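Local coordinates for protein fuculose-1-phosphate aldolase (Thermus thermophilus, PDB 2FK5) that belongs to the class II aldolase and adducin family of AraD-like proteins and probably works as an aldolase, at residues Ile182-Tyr185 with His186-Gln190. Residues are numbered along the deposited sequence; the frame is centred on the assembly and turned at random.
Sequences ILLY and HRLWQ
Leu-184 and Leu-188, one helical turn apart, make the apolar side-chain contact here. CD1 of Leu-184 does the touching: it lies 3.8 Å from CG of Leu-188, with both methyls of that residue about as near, so the two side chains cross obliquely and the methyl sits against the fork of its neighbour. Different first torsions bring them together: CG of Leu-184 stands anti to its own nitrogen (chi1 171°), whereas CG of Leu-188 is anti to its carbonyl carbon (chi1 -61°) and leans back toward the preceding turn. That lean also carries Leu-188 CG to 3.3 Å from Leu-184 O, the carbonyl that accepts the Leu-188 N-H at 2.9 Å.

Around the helix, His-186 N reaches Ile-182 O at 2.8 Å, and Trp-189 N reaches Tyr-185 O at 3.0 Å. Leu-183 O takes two donors: Arg-187 N at 3.0 Å and a water that donates to it at 2.9 Å. The same water is hydrogen-bonded to ND1 of His-186, a bridge that links the imidazole to the turn before it and would be expected to restrain its rotation.

The longer side chains head off this helix toward other subunits. Arg-187, extended from CG to NE, gives a hydrogen bond from NE to Trp-189 O of a third subunit and a cation-pi contact to that residue's indole; Trp-189 here receives the same pair of interactions from Arg-187 of the second subunit. Leu-188 packs on Leu-188 of both these neighbours, while His-186 stacks on His-100 of the second. The arrangement is classical i to i+4 alpha-helical bonding, near the end of the long C-terminal helix 162-191, whose last turns pack against two neighbouring subunits in this AraD-like aldolase fold.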
ATOM      1  N   ILE A 182      12.000  19.287  -8.308  1.00 18.17           N
ATOM      2  CA  ILE A 182      12.826  20.273  -7.610  1.00 20.74           C
ATOM      3  C   ILE A 182      13.027  21.508  -8.493  1.00 23.16           C
ATOM      4  O   ILE A 182      12.957  22.648  -8.013  1.00 19.36           O
ATOM      5  CB  ILE A 182      14.187  19.660  -7.198  1.00 22.18           C
ATOM      6  CG1 ILE A 182      13.966  18.672  -6.048  1.00 20.06           C
ATOM      7  CG2 ILE A 182      15.169  20.759  -6.767  1.00 21.88           C
ATOM      8  CD1 ILE A 182      15.233  17.918  -5.635  1.00 19.45           C
ATOM      9  N   LEU A 183      13.266  21.286  -9.784  1.00 18.38           N
ATOM     10  CA  LEU A 183      13.431  22.399 -10.725  1.00 20.26           C
ATOM     11  C   LEU A 183      12.168  23.259 -10.756  1.00 24.75           C
ATOM     12  O   LEU A 183      12.229  24.494 -10.707  1.00 16.94           O
ATOM     13  CB  LEU A 183      13.708  21.869 -12.140  1.00 21.83           C
ATOM     14  CG  LEU A 183      15.147  21.473 -12.468  1.00 22.62           C
ATOM     15  CD1 LEU A 183      15.206  20.738 -13.806  1.00 19.56           C
ATOM     16  CD2 LEU A 183      16.002  22.736 -12.523  1.00 32.96           C
ATOM     17  N   LEU A 184      11.018  22.601 -10.850  1.00 20.48           N
ATOM     18  CA  LEU A 184       9.742  23.311 -10.892  1.00 22.41           C
ATOM     19  C   LEU A 184       9.507  24.095  -9.598  1.00 22.84           C
ATOM     20  O   LEU A 184       9.209  25.283  -9.634  1.00 18.86           O
ATOM     21  CB  LEU A 184       8.581  22.326 -11.102  1.00 17.56           C
ATOM     22  CG  LEU A 184       7.160  22.909 -10.962  1.00 17.80           C
ATOM     23  CD1 LEU A 184       6.880  23.910 -12.091  1.00 20.56           C
ATOM     24  CD2 LEU A 184       6.138  21.774 -11.007  1.00 21.85           C
ATOM     25  N   TYR A 185       9.637  23.427  -8.456  1.00 18.35           N
ATOM     26  CA  TYR A 185       9.416  24.089  -7.170  1.00 18.13           C
ATOM     27  C   TYR A 185      10.362  25.277  -7.006  1.00 19.20           C
ATOM     28  O   TYR A 185       9.964  26.346  -6.561  1.00 20.31           O
ATOM     29  CB  TYR A 185       9.646  23.109  -6.024  1.00 21.41           C
ATOM     30  CG  TYR A 185       8.712  21.913  -6.011  1.00 22.45           C
ATOM     31  CD1 TYR A 185       9.138  20.695  -5.488  1.00 28.48           C
ATOM     32  CD2 TYR A 185       7.403  22.011  -6.473  1.00 34.05           C
ATOM     33  CE1 TYR A 185       8.292  19.601  -5.419  1.00 30.06           C
ATOM     34  CE2 TYR A 185       6.535  20.915  -6.409  1.00 38.78           C
ATOM     35  CZ  TYR A 185       6.992  19.714  -5.878  1.00 37.88           C
ATOM     36  OH  TYR A 185       6.161  18.623  -5.792  1.00 46.33           O
ATOM     37  N   HIS A 186      11.624  25.071  -7.342  1.00 18.21           N
ATOM     38  CA  HIS A 186      12.617  26.138  -7.248  1.00 18.59           C
ATOM     39  C   HIS A 186      12.182  27.356  -8.083  1.00 20.31           C
ATOM     40  O   HIS A 186      12.250  28.501  -7.628  1.00 25.06           O
ATOM     41  CB  HIS A 186      13.965  25.593  -7.731  1.00 21.03           C
ATOM     42  CG  HIS A 186      15.038  26.626  -7.843  1.00 25.93           C
ATOM     43  ND1 HIS A 186      15.132  27.486  -8.915  1.00 27.67           N
ATOM     44  CD2 HIS A 186      16.066  26.936  -7.019  1.00 34.96           C
ATOM     45  CE1 HIS A 186      16.172  28.284  -8.745  1.00 33.18           C
ATOM     46  NE2 HIS A 186      16.755  27.971  -7.602  1.00 30.70           N
ATOM     47  N   ARG A 187      11.706  27.100  -9.295  1.00 21.98           N
ATOM     48  CA  ARG A 187      11.273  28.172 -10.190  1.00 24.69           C
ATOM     49  C   ARG A 187       9.991  28.878  -9.725  1.00 19.60           C
ATOM     50  O   ARG A 187       9.882  30.106  -9.820  1.00 19.91           O
ATOM     51  CB  ARG A 187      11.076  27.600 -11.595  1.00 22.23           C
ATOM     52  CG  ARG A 187      10.709  28.611 -12.666  1.00 27.55           C
ATOM     53  CD  ARG A 187      10.818  27.909 -14.007  1.00 36.45           C
ATOM     54  NE  ARG A 187      10.251  28.642 -15.127  1.00 36.75           N
ATOM     55  CZ  ARG A 187      10.969  29.193 -16.099  1.00 36.32           C
ATOM     56  NH1 ARG A 187      12.290  29.109 -16.083  1.00 27.19           N
ATOM     57  NH2 ARG A 187      10.362  29.796 -17.108  1.00 30.95           N
ATOM     58  N   LEU A 188       9.016  28.110  -9.238  1.00 18.07           N
ATOM     59  CA  LEU A 188       7.762  28.702  -8.772  1.00 23.79           C
ATOM     60  C   LEU A 188       7.975  29.565  -7.526  1.00 20.69           C
ATOM     61  O   LEU A 188       7.364  30.620  -7.401  1.00 21.07           O
ATOM     62  CB  LEU A 188       6.698  27.621  -8.486  1.00 19.35           C
ATOM     63  CG  LEU A 188       6.247  26.714  -9.640  1.00 18.50           C
ATOM     64  CD1 LEU A 188       4.938  26.002  -9.245  1.00 19.19           C
ATOM     65  CD2 LEU A 188       6.021  27.533 -10.915  1.00 24.02           C
ATOM     66  N   TRP A 189       8.832  29.116  -6.607  1.00 21.63           N
ATOM     67  CA  TRP A 189       9.131  29.890  -5.399  1.00 24.22           C
ATOM     68  C   TRP A 189       9.756  31.228  -5.809  1.00 21.17           C
ATOM     69  O   TRP A 189       9.369  32.297  -5.329  1.00 20.17           O
ATOM     70  CB  TRP A 189      10.108  29.115  -4.498  1.00 20.51           C
ATOM     71  CG  TRP A 189      10.555  29.874  -3.287  1.00 23.88           C
ATOM     72  CD1 TRP A 189      11.594  30.760  -3.200  1.00 27.58           C
ATOM     73  CD2 TRP A 189       9.957  29.830  -1.990  1.00 22.31           C
ATOM     74  NE1 TRP A 189      11.677  31.271  -1.925  1.00 26.51           N
ATOM     75  CE2 TRP A 189      10.685  30.716  -1.163  1.00 23.46           C
ATOM     76  CE3 TRP A 189       8.875  29.128  -1.447  1.00 24.92           C
ATOM     77  CZ2 TRP A 189      10.361  30.915   0.183  1.00 19.20           C
ATOM     78  CZ3 TRP A 189       8.553  29.331  -0.108  1.00 27.23           C
ATOM     79  CH2 TRP A 189       9.297  30.218   0.690  1.00 28.28           C
ATOM     80  N   GLN A 190      10.728  31.160  -6.707  1.00 20.75           N
ATOM     81  CA  GLN A 190      11.410  32.365  -7.186  1.00 23.54           C
ATOM     82  C   GLN A 190      10.437  33.282  -7.922  1.00 28.62           C
ATOM     83  O   GLN A 190      10.470  34.505  -7.760  1.00 24.19           O
ATOM     84  CB  GLN A 190      12.549  31.966  -8.123  1.00 24.80           C
ATOM     85  CG  GLN A 190      13.201  33.110  -8.886  1.00 28.90           C
ATOM     86  CD  GLN A 190      14.112  33.953  -8.019  1.00 42.01           C
ATOM     87  OE1 GLN A 190      14.340  33.640  -6.850  1.00 33.85           O
ATOM     88  NE2 GLN A 190      14.649  35.028  -8.592  1.00 41.47           N
TER
HETATM   89  O   HOH W   1      14.350  26.269 -11.471  1.00 23.66           O